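Local coordinates for uncharacterized protein (Parabacteroides merdae, PDB 4R7F), which is of unknown function but carries a domain related to the first domain of type 9 secretion system plug proteins and contains three domains of immunoglobulin-like beta-sandwich fold, at residues Q68-P71 with I72-M75; S149-D153 with I154-Q158; I242-N246 with P247-V251. All coordinates share one frame; numbering follows the deposited sequence. Where two conformers were deposited one is given.

Contact 1. Residues Q68-P71 with I72-M75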
ATOM      1  N   GLN A  68      -4.820 -22.233  28.679  1.00 38.17           N
ATOM      2  CA  GLN A  68      -4.858 -22.650  30.078  1.00 43.86           C
ATOM      3  C   GLN A  68      -4.315 -21.573  31.049  1.00 41.35           C
ATOM      4  O   GLN A  68      -4.206 -21.812  32.235  1.00 49.64           O
ATOM      5  CB  GLN A  68      -4.092 -23.968  30.236  1.00 42.37           C
ATOM      6  CG  GLN A  68      -2.587 -23.794  30.186  1.00 52.03           C
ATOM      7  CD  GLN A  68      -1.846 -25.118  30.172  1.00 72.72           C
ATOM      8  OE1 GLN A  68      -1.793 -25.838  31.181  1.00 66.02           O
ATOM      9  NE2 GLN A  68      -1.257 -25.445  29.030  1.00 89.19           N
ATOM     10  N   LEU A  69      -3.987 -20.385  30.564  1.00 35.78           N
ATOM     11  CA  LEU A  69      -3.392 -19.384  31.423  1.00 40.45           C
ATOM     12  C   LEU A  69      -4.448 -18.802  32.328  1.00 45.55           C
ATOM     13  O   LEU A  69      -5.600 -18.690  31.916  1.00 45.32           O
ATOM     14  CB  LEU A  69      -2.752 -18.245  30.630  1.00 34.21           C
ATOM     15  CG  LEU A  69      -1.621 -18.573  29.679  1.00 36.45           C
ATOM     16  CD1 LEU A  69      -1.047 -17.270  29.194  1.00 41.36           C
ATOM     17  CD2 LEU A  69      -0.547 -19.354  30.414  1.00 38.81           C
ATOM     18  N   SER A  70      -4.037 -18.446  33.555  1.00 50.39           N
ATOM     19  CA  SER A  70      -4.889 -17.725  34.508  0.50 46.76           C
ATOM     20  C   SER A  70      -4.620 -16.225  34.363  1.00 48.02           C
ATOM     21  O   SER A  70      -3.534 -15.834  33.960  1.00 52.18           O
ATOM     22  CB  SER A  70      -4.602 -18.165  35.952  0.50 52.21           C
ATOM     23  OG  SER A  70      -4.701 -19.573  36.116  0.50 47.71           O
ATOM     24  N   PRO A  71      -5.611 -15.374  34.690  1.00 43.68           N
ATOM     25  CA  PRO A  71      -5.443 -13.935  34.509  1.00 46.07           C
ATOM     26  C   PRO A  71      -4.148 -13.334  35.016  1.00 51.00           C
ATOM     27  O   PRO A  71      -3.604 -12.429  34.371  1.00 53.80           O
ATOM     28  CB  PRO A  71      -6.618 -13.350  35.284  1.00 52.14           C
ATOM     29  CG  PRO A  71      -7.681 -14.379  35.167  1.00 47.52           C
ATOM     30  CD  PRO A  71      -6.955 -15.696  35.216  1.00 45.63           C
ATOM     31  N   ILE A  72      -3.637 -13.811  36.143  1.00 48.07           N
ATOM     32  CA  ILE A  72      -2.397 -13.207  36.692  1.00 57.20           C
ATOM     33  C   ILE A  72      -1.191 -13.485  35.777  1.00 60.22           C
ATOM     34  O   ILE A  72      -0.272 -12.667  35.690  1.00 57.89           O
ATOM     35  CB  ILE A  72      -2.128 -13.590  38.186  1.00 68.41           C
ATOM     36  CG1 ILE A  72      -1.143 -12.588  38.840  1.00 67.89           C
ATOM     37  CG2 ILE A  72      -1.694 -15.053  38.349  1.00 52.22           C
ATOM     38  CD1 ILE A  72      -1.631 -11.138  38.854  1.00 86.07           C
ATOM     39  N   GLU A  73      -1.227 -14.616  35.069  1.00 58.49           N
ATOM     40  CA  GLU A  73      -0.179 -14.959  34.107  1.00 48.12           C
ATOM     41  C   GLU A  73      -0.189 -14.056  32.868  1.00 52.43           C
ATOM     42  O   GLU A  73       0.860 -13.842  32.271  1.00 43.72           O
ATOM     43  CB  GLU A  73      -0.305 -16.427  33.669  1.00 48.60           C
ATOM     44  CG  GLU A  73       0.033 -17.455  34.749  1.00 45.97           C
ATOM     45  CD  GLU A  73      -0.249 -18.878  34.297  1.00 53.04           C
ATOM     46  OE1 GLU A  73      -1.429 -19.279  34.402  1.00 48.04           O
ATOM     47  OE2 GLU A  73       0.692 -19.585  33.809  1.00 57.26           O
ATOM     48  N   TYR A  74      -1.349 -13.513  32.478  1.00 52.49           N
ATOM     49  CA  TYR A  74      -1.422 -12.758  31.218  1.00 41.51           C
ATOM     50  C   TYR A  74      -1.744 -11.306  31.268  1.00 39.02           C
ATOM     51  O   TYR A  74      -1.448 -10.620  30.293  1.00 40.28           O
ATOM     52  CB  TYR A  74      -2.328 -13.420  30.193  1.00 42.26           C
ATOM     53  CG  TYR A  74      -3.791 -13.598  30.540  1.00 36.39           C
ATOM     54  CD1 TYR A  74      -4.704 -12.550  30.413  1.00 30.82           C
ATOM     55  CD2 TYR A  74      -4.273 -14.860  30.892  1.00 38.08           C
ATOM     56  CE1 TYR A  74      -6.053 -12.759  30.663  1.00 31.75           C
ATOM     57  CE2 TYR A  74      -5.609 -15.085  31.138  1.00 36.21           C
ATOM     58  CZ  TYR A  74      -6.498 -14.043  31.033  1.00 30.97           C
ATOM     59  OH  TYR A  74      -7.815 -14.324  31.281  1.00 29.77           O
HETATM   60  N   MSE A  75      -2.321 -10.829  32.370  1.00 43.82           N
HETATM   61  CA  MSE A  75      -2.712  -9.414  32.535  0.50 42.58           C
HETATM   62  C   MSE A  75      -2.325  -8.900  33.900  1.00 52.44           C
HETATM   63  O   MSE A  75      -2.353  -9.654  34.892  1.00 58.43           O
HETATM   64  CB  MSE A  75      -4.232  -9.206  32.391  0.50 39.95           C
HETATM   65  CG  MSE A  75      -5.083  -9.940  33.445  0.50 38.46           C
HETATM   66 SE   MSE A  75      -7.033 -10.001  33.118  0.38 35.63          SE
HETATM   67  CE  MSE A  75      -7.480  -8.099  33.362  0.50 36.90           C
TER
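The Tyr74 ring lies with one face against Pro71, whose CA stands 3.7 Å from the ring centroid in a CH-pi contact displaced toward the rim. At the ring edge, in its plane, is the carbonyl O of Leu69, while Leu69 CB reaches Tyr74 CD2 at 3.7 Å. This placement follows from the first torsion of Tyr74, which sets CG between the backbone N and the carbonyl carbon (chi1 61°) and turns the ring back over the preceding residues. The carboxylate of Glu73 also folds back: its OE1 takes the N-H of Ser70 at 2.9 Å and nearly straight (175°), on the anti side and out of the carboxylate plane. Ser70 O in turn accepts from Glu73 N at 2.8 Å, the donor above the carbonyl plane, so the two residues are tied twice at the start of the helix. Glutamate suits this place because its chain is long enough to return to the Ser70 amide. Proline fits the first turn, where its missing N-H costs no helical bond; Pro71 O accepts from Met75 N at 2.9 Å, nearly in line with the C=O, and from Tyr74 N at 3.1 Å, above the carbonyl plane. Glu73 OE2 forms a salt bridge with Arg386, far along the chain. Tyr74 OH ties helix 71-74 through Val57 O to strand 53-60, whose His59 Leu69 also touches.

Contact 2. Residues S149-D153 with I154-Q158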
ATOM      1  N   SER A 149       0.747 -13.565  -5.575  1.00 22.64           N
ATOM      2  CA  SER A 149       0.744 -13.544  -7.011  1.00 23.75           C
ATOM      3  C   SER A 149      -0.484 -14.223  -7.593  1.00 27.39           C
ATOM      4  O   SER A 149      -0.922 -15.235  -7.094  1.00 27.25           O
ATOM      5  CB  SER A 149       1.996 -14.237  -7.539  1.00 27.03           C
ATOM      6  OG  SER A 149       1.909 -14.386  -8.954  1.00 33.36           O
ATOM      7  N   GLY A 150      -1.004 -13.663  -8.682  1.00 30.43           N
ATOM      8  CA  GLY A 150      -2.066 -14.304  -9.461  1.00 34.75           C
ATOM      9  C   GLY A 150      -1.513 -15.403 -10.349  1.00 32.59           C
ATOM     10  O   GLY A 150      -2.251 -16.153 -10.966  1.00 37.63           O
ATOM     11  N   ASN A 151      -0.202 -15.516 -10.403  1.00 31.72           N
ATOM     12  CA  ASN A 151       0.409 -16.642 -11.045  1.00 33.28           C
ATOM     13  C   ASN A 151       0.738 -17.670 -10.015  1.00 30.37           C
ATOM     14  O   ASN A 151       1.678 -17.498  -9.240  1.00 43.32           O
ATOM     15  CB  ASN A 151       1.680 -16.216 -11.782  1.00 41.13           C
ATOM     16  CG  ASN A 151       2.291 -17.345 -12.567  1.00 40.19           C
ATOM     17  OD1 ASN A 151       1.639 -18.345 -12.860  1.00 56.07           O
ATOM     18  ND2 ASN A 151       3.536 -17.197 -12.905  1.00 40.38           N
ATOM     19  N   THR A 152      -0.045 -18.741 -10.018  1.00 31.76           N
ATOM     20  CA  THR A 152      -0.061 -19.732  -8.959  1.00 29.94           C
ATOM     21  C   THR A 152       0.400 -21.053  -9.492  1.00 35.18           C
ATOM     22  O   THR A 152       0.685 -21.203 -10.678  1.00 33.07           O
ATOM     23  CB  THR A 152      -1.479 -19.918  -8.378  1.00 33.75           C
ATOM     24  OG1 THR A 152      -2.248 -20.788  -9.220  1.00 33.50           O
ATOM     25  CG2 THR A 152      -2.168 -18.573  -8.235  1.00 32.26           C
ATOM     26  N   ASP A 153       0.461 -22.018  -8.601  1.00 34.25           N
ATOM     27  CA  ASP A 153       0.839 -23.359  -8.977  1.00 35.96           C
ATOM     28  C   ASP A 153      -0.224 -24.108  -9.741  1.00 39.37           C
ATOM     29  O   ASP A 153       0.110 -25.100 -10.370  1.00 42.55           O
ATOM     30  CB  ASP A 153       1.179 -24.157  -7.730  1.00 45.47           C
ATOM     31  CG  ASP A 153       2.372 -23.595  -6.994  1.00 43.44           C
ATOM     32  OD1 ASP A 153       3.227 -22.936  -7.654  1.00 54.06           O
ATOM     33  OD2 ASP A 153       2.430 -23.842  -5.761  1.00 43.69           O
ATOM     34  N   ILE A 154      -1.485 -23.656  -9.694  1.00 36.41           N
ATOM     35  CA  ILE A 154      -2.570 -24.371 -10.372  1.00 36.44           C
ATOM     36  C   ILE A 154      -3.154 -23.638 -11.551  1.00 41.27           C
ATOM     37  O   ILE A 154      -3.954 -24.211 -12.297  1.00 40.95           O
ATOM     38  CB  ILE A 154      -3.733 -24.735  -9.414  1.00 36.64           C
ATOM     39  CG1 ILE A 154      -4.439 -23.476  -8.889  1.00 41.37           C
ATOM     40  CG2 ILE A 154      -3.192 -25.590  -8.272  1.00 36.33           C
ATOM     41  CD1 ILE A 154      -5.598 -23.775  -7.957  1.00 40.84           C
ATOM     42  N   ASP A 155      -2.824 -22.362 -11.682  1.00 35.61           N
ATOM     43  CA  ASP A 155      -3.233 -21.585 -12.835  1.00 31.30           C
ATOM     44  C   ASP A 155      -2.351 -20.332 -13.001  1.00 33.49           C
ATOM     45  O   ASP A 155      -1.433 -20.085 -12.197  1.00 34.73           O
ATOM     46  CB  ASP A 155      -4.725 -21.246 -12.767  1.00 34.57           C
ATOM     47  CG  ASP A 155      -5.088 -20.256 -11.624  1.00 40.48           C
ATOM     48  OD1 ASP A 155      -4.182 -19.812 -10.873  1.00 32.27           O
ATOM     49  OD2 ASP A 155      -6.308 -19.914 -11.502  1.00 38.37           O
ATOM     50  N   THR A 156      -2.625 -19.565 -14.047  1.00 33.36           N
ATOM     51  CA  THR A 156      -1.808 -18.417 -14.407  1.00 40.18           C
ATOM     52  C   THR A 156      -2.694 -17.215 -14.712  1.00 37.68           C
ATOM     53  O   THR A 156      -3.274 -17.118 -15.769  1.00 36.28           O
ATOM     54  CB  THR A 156      -0.908 -18.730 -15.622  1.00 38.10           C
ATOM     55  OG1 THR A 156      -0.091 -19.858 -15.303  1.00 35.85           O
ATOM     56  CG2 THR A 156      -0.005 -17.525 -15.982  1.00 33.77           C
ATOM     57  N   ASN A 157      -2.773 -16.300 -13.755  1.00 41.68           N
ATOM     58  CA  ASN A 157      -3.544 -15.083 -13.904  1.00 38.49           C
ATOM     59  C   ASN A 157      -4.951 -15.391 -14.440  1.00 40.05           C
ATOM     60  O   ASN A 157      -5.361 -14.898 -15.497  1.00 40.78           O
ATOM     61  CB  ASN A 157      -2.779 -14.097 -14.790  1.00 41.65           C
ATOM     62  CG  ASN A 157      -1.410 -13.742 -14.222  1.00 41.10           C
ATOM     63  OD1 ASN A 157      -1.172 -13.748 -13.012  1.00 41.62           O
ATOM     64  ND2 ASN A 157      -0.497 -13.492 -15.098  1.00 38.94           N
ATOM     65  N   GLN A 158      -5.649 -16.265 -13.720  1.00 34.92           N
ATOM     66  CA  GLN A 158      -7.040 -16.597 -14.036  0.50 33.12           C
ATOM     67  C   GLN A 158      -7.891 -16.195 -12.850  1.00 36.05           C
ATOM     68  O   GLN A 158      -8.234 -14.995 -12.703  1.00 30.15           O
ATOM     69  CB  GLN A 158      -7.220 -18.073 -14.397  0.50 33.01           C
ATOM     70  CG  GLN A 158      -6.848 -18.388 -15.842  0.50 34.40           C
ATOM     71  CD  GLN A 158      -7.676 -17.625 -16.843  0.50 35.95           C
ATOM     72  OE1 GLN A 158      -8.878 -17.434 -16.658  0.50 42.74           O
ATOM     73  NE2 GLN A 158      -7.039 -17.183 -17.915  0.50 46.99           N
TER
HETATM   74  O   HOH W   1      -4.815 -17.070 -11.134  1.00 30.72           O
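Backbone bonds draw Gly150 and Thr152 toward the returning chain: Asn157 N donates to Gly150 O at 2.8 Å, and Thr152 N to Asp155 O at 2.9 Å. Between them Asn151 and Thr156 form a single beta bridge, their side chains side by side and linked by a weak bond from Thr156 OG1 to Asn151 OD1.

Among the side-chain bonds, those of Thr152 hold the tight end of the loop. Its hydroxyl donates to Asp155 OD1 at 2.7 Å, meeting that oxygen on the anti side and above the carboxylate plane, and accepts from Ile154 N at 3.0 Å. A first torsion of 81° sets OG1 between the backbone N and the carbonyl carbon of Thr152, facing the turn. An alanine here would remove that hydroxyl and is likely to leave the Ile154 amide without its acceptor and the Asp155 carboxylate freer to swing. Aspartate suits its position because the short carboxylate serves two partners at once, OD1 taking the Thr152 hydroxyl and OD2 bonding to His160. At the entry, Ser149 OG accepts from Asn151 N, an ST turn.

A water bridges the mouth of the loop: it accepts from Gln158 N at 2.8 Å and lies within bonding distance of Gly150 O and Asp155 OD1.

The loop connects strand 143-149 to strand 160-168, where Gln162 accepts from Asp153 N, while Thr152 and Ile154 pack on Ile217 of strand 207-219.

Contact 3. Residues I242-N246 with P247-V251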
ATOM      1  N   ILE A 242     -33.802   7.710  -0.691  1.00 49.15           N
ATOM      2  CA  ILE A 242     -33.947   7.746   0.758  1.00 45.82           C
ATOM      3  C   ILE A 242     -35.330   8.291   1.081  1.00 41.53           C
ATOM      4  O   ILE A 242     -35.808   9.198   0.403  1.00 55.74           O
ATOM      5  CB  ILE A 242     -32.904   8.668   1.378  1.00 45.15           C
ATOM      6  CG1 ILE A 242     -31.517   8.063   1.228  1.00 44.88           C
ATOM      7  CG2 ILE A 242     -33.237   8.898   2.830  1.00 42.81           C
ATOM      8  CD1 ILE A 242     -30.377   9.049   1.338  1.00 44.46           C
ATOM      9  N   SER A 243     -35.976   7.705   2.084  1.00 39.47           N
ATOM     10  CA  SER A 243     -37.356   8.009   2.424  1.00 42.32           C
ATOM     11  C   SER A 243     -37.506   7.874   3.946  1.00 46.38           C
ATOM     12  O   SER A 243     -36.629   7.321   4.603  1.00 37.91           O
ATOM     13  CB  SER A 243     -38.303   7.060   1.679  1.00 43.00           C
ATOM     14  OG  SER A 243     -38.104   5.734   2.145  1.00 49.79           O
ATOM     15  N   PHE A 244     -38.581   8.410   4.521  1.00 45.44           N
ATOM     16  CA  PHE A 244     -38.734   8.365   5.976  1.00 43.59           C
ATOM     17  C   PHE A 244     -39.992   7.616   6.336  1.00 42.92           C
ATOM     18  O   PHE A 244     -41.058   7.981   5.888  1.00 43.75           O
ATOM     19  CB  PHE A 244     -38.768   9.759   6.606  1.00 34.34           C
ATOM     20  CG  PHE A 244     -38.915   9.731   8.121  1.00 39.23           C
ATOM     21  CD1 PHE A 244     -37.823   9.486   8.933  1.00 33.77           C
ATOM     22  CD2 PHE A 244     -40.155   9.928   8.729  1.00 38.07           C
ATOM     23  CE1 PHE A 244     -37.957   9.413  10.309  1.00 42.15           C
ATOM     24  CE2 PHE A 244     -40.289   9.857  10.101  1.00 41.89           C
ATOM     25  CZ  PHE A 244     -39.185   9.609  10.895  1.00 41.91           C
ATOM     26  N   HIS A 245     -39.857   6.585   7.165  1.00 49.02           N
ATOM     27  CA  HIS A 245     -41.014   5.829   7.684  1.00 41.11           C
ATOM     28  C   HIS A 245     -40.833   5.667   9.196  1.00 44.67           C
ATOM     29  O   HIS A 245     -40.036   4.843   9.671  1.00 47.44           O
ATOM     30  CB  HIS A 245     -41.182   4.496   6.937  1.00 46.59           C
ATOM     31  CG  HIS A 245     -41.470   4.667   5.474  1.00 71.82           C
ATOM     32  ND1 HIS A 245     -40.478   4.663   4.512  1.00 75.26           N
ATOM     33  CD2 HIS A 245     -42.634   4.880   4.811  1.00 70.88           C
ATOM     34  CE1 HIS A 245     -41.019   4.842   3.319  1.00 64.42           C
ATOM     35  NE2 HIS A 245     -42.322   4.986   3.474  1.00 63.26           N
ATOM     36  N   ASN A 246     -41.571   6.493   9.938  1.00 38.26           N
ATOM     37  CA  ASN A 246     -41.370   6.676  11.347  1.00 40.12           C
ATOM     38  C   ASN A 246     -41.107   5.330  12.040  1.00 44.02           C
ATOM     39  O   ASN A 246     -41.886   4.380  11.873  1.00 42.13           O
ATOM     40  CB  ASN A 246     -42.578   7.376  11.974  1.00 43.66           C
ATOM     41  CG  ASN A 246     -42.368   7.674  13.444  1.00 54.22           C
ATOM     42  OD1 ASN A 246     -41.597   8.591  13.823  1.00 54.65           O
ATOM     43  ND2 ASN A 246     -43.012   6.877  14.295  1.00 47.03           N
ATOM     44  N   PRO A 247     -40.023   5.247  12.830  1.00 36.52           N
ATOM     45  CA  PRO A 247     -39.109   6.308  13.266  1.00 36.41           C
ATOM     46  C   PRO A 247     -37.814   6.460  12.485  1.00 42.26           C
ATOM     47  O   PRO A 247     -36.946   7.222  12.915  1.00 42.31           O
ATOM     48  CB  PRO A 247     -38.774   5.889  14.697  1.00 37.79           C
ATOM     49  CG  PRO A 247     -38.828   4.400  14.660  1.00 36.65           C
ATOM     50  CD  PRO A 247     -39.758   3.986  13.549  1.00 38.66           C
ATOM     51  N   TYR A 248     -37.693   5.777  11.345  1.00 39.91           N
ATOM     52  CA  TYR A 248     -36.387   5.636  10.662  1.00 34.44           C
ATOM     53  C   TYR A 248     -36.378   6.158   9.247  1.00 35.88           C
ATOM     54  O   TYR A 248     -37.359   6.024   8.483  1.00 32.03           O
ATOM     55  CB  TYR A 248     -35.991   4.161  10.538  1.00 32.17           C
ATOM     56  CG  TYR A 248     -35.785   3.363  11.825  1.00 32.01           C
ATOM     57  CD1 TYR A 248     -34.786   3.698  12.745  1.00 40.62           C
ATOM     58  CD2 TYR A 248     -36.553   2.231  12.080  1.00 30.84           C
ATOM     59  CE1 TYR A 248     -34.579   2.930  13.898  1.00 42.67           C
ATOM     60  CE2 TYR A 248     -36.353   1.466  13.225  1.00 39.94           C
ATOM     61  CZ  TYR A 248     -35.377   1.815  14.134  1.00 41.24           C
ATOM     62  OH  TYR A 248     -35.222   1.037  15.262  1.00 42.21           O
ATOM     63  N   TYR A 249     -35.246   6.720   8.869  1.00 35.07           N
ATOM     64  CA  TYR A 249     -34.958   6.889   7.440  1.00 40.43           C
ATOM     65  C   TYR A 249     -34.577   5.544   6.853  1.00 32.83           C
ATOM     66  O   TYR A 249     -33.975   4.725   7.527  1.00 38.40           O
ATOM     67  CB  TYR A 249     -33.819   7.876   7.212  1.00 37.77           C
ATOM     68  CG  TYR A 249     -34.250   9.281   7.437  1.00 37.60           C
ATOM     69  CD1 TYR A 249     -34.865  10.002   6.424  1.00 46.53           C
ATOM     70  CD2 TYR A 249     -34.062   9.895   8.670  1.00 43.12           C
ATOM     71  CE1 TYR A 249     -35.274  11.299   6.627  1.00 44.11           C
ATOM     72  CE2 TYR A 249     -34.465  11.201   8.878  1.00 42.55           C
ATOM     73  CZ  TYR A 249     -35.079  11.895   7.857  1.00 45.00           C
ATOM     74  OH  TYR A 249     -35.484  13.207   8.056  1.00 58.28           O
ATOM     75  N   ASN A 250     -34.952   5.335   5.602  1.00 35.32           N
ATOM     76  CA  ASN A 250     -34.735   4.092   4.892  1.00 38.00           C
ATOM     77  C   ASN A 250     -33.937   4.388   3.645  1.00 40.72           C
ATOM     78  O   ASN A 250     -34.336   5.201   2.805  1.00 35.95           O
ATOM     79  CB  ASN A 250     -36.065   3.444   4.477  1.00 35.84           C
ATOM     80  CG  ASN A 250     -36.739   2.690   5.622  1.00 36.36           C
ATOM     81  OD1 ASN A 250     -36.752   1.471   5.638  1.00 39.93           O
ATOM     82  ND2 ASN A 250     -37.307   3.420   6.583  1.00 43.53           N
ATOM     83  N   VAL A 251     -32.810   3.716   3.529  1.00 31.44           N
ATOM     84  CA  VAL A 251     -31.983   3.810   2.351  1.00 34.30           C
ATOM     85  C   VAL A 251     -32.182   2.646   1.395  1.00 35.63           C
ATOM     86  O   VAL A 251     -31.774   1.528   1.699  1.00 37.58           O
ATOM     87  CB  VAL A 251     -30.520   3.837   2.733  1.00 29.31           C
ATOM     88  CG1 VAL A 251     -29.680   4.090   1.481  1.00 39.23           C
ATOM     89  CG2 VAL A 251     -30.286   4.882   3.819  1.00 32.76           C
TER
HETATM   90  O   HOH W   2     -36.072   4.341   0.595  1.00 53.30           O
HETATM   91  O   HOH W   3     -38.943   2.174   8.944  1.00 41.80           O
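Phe244 starts against Tyr249, its CB 3.8 Å from Tyr249 CE1. CG is anti to the backbone N (chi1 -180°), which swings the ring toward the turn and leaves CD1 over the centre of the Tyr249 ring, 3.6 Å above its plane. The pair is a T-shaped stack, Phe244 giving its edge and Tyr249 its face, with planes at 62°. CG and CD1 also meet Tyr248 O obliquely, CD1 at 3.5 Å. Farther out, CE1 lies 3.6 Å from Pro247 O, and CZ near Pro247 C (3.8 Å). An aromatic residue thus spans from neighbouring strand to turn.

These residues belong to a beta hairpin of strands 239-245 and 248-253, at the outer side of a mixed sheet. Phe244 and Tyr249 are a non-hydrogen-bonded pair, flanked by the hydrogen-bonded pairs Ser243-Asn250 and His245-Tyr248. The turn uses a cis peptide before Pro247, a bend for which proline is the usual residue.

Ile242 CG2 approaches Tyr249 CD1 on the face of the sheet that carries Phe244. On the other face, one water joins Ser243 OG to Asn250 O (2.9 Å from each), and a second joins His245 O to Asn250 ND2, whereas Asn250 OD1 turns to His294 of strand 290-298.

How the contacts relate
None of the three contacts is deep core: contact 1 is partly buried, with Leu69, Tyr74 and Met75 buried, while contacts 2 and 3 lie at the surface. They share no secondary-structure element, and their centres are 44 to 48 Å apart; contacts 1 and 3 stand on opposite sides of the chain's centre. Each closes a local stretch by different means. Contact 1 combines a glutamate folded back onto a backbone amide at the start of a short helix with an aromatic ring on proline, contact 2 relies on polar side chains and water in a loop without regular structure, and contact 3 uses regular antiparallel pairing with aromatic packing on one face and waters on the other.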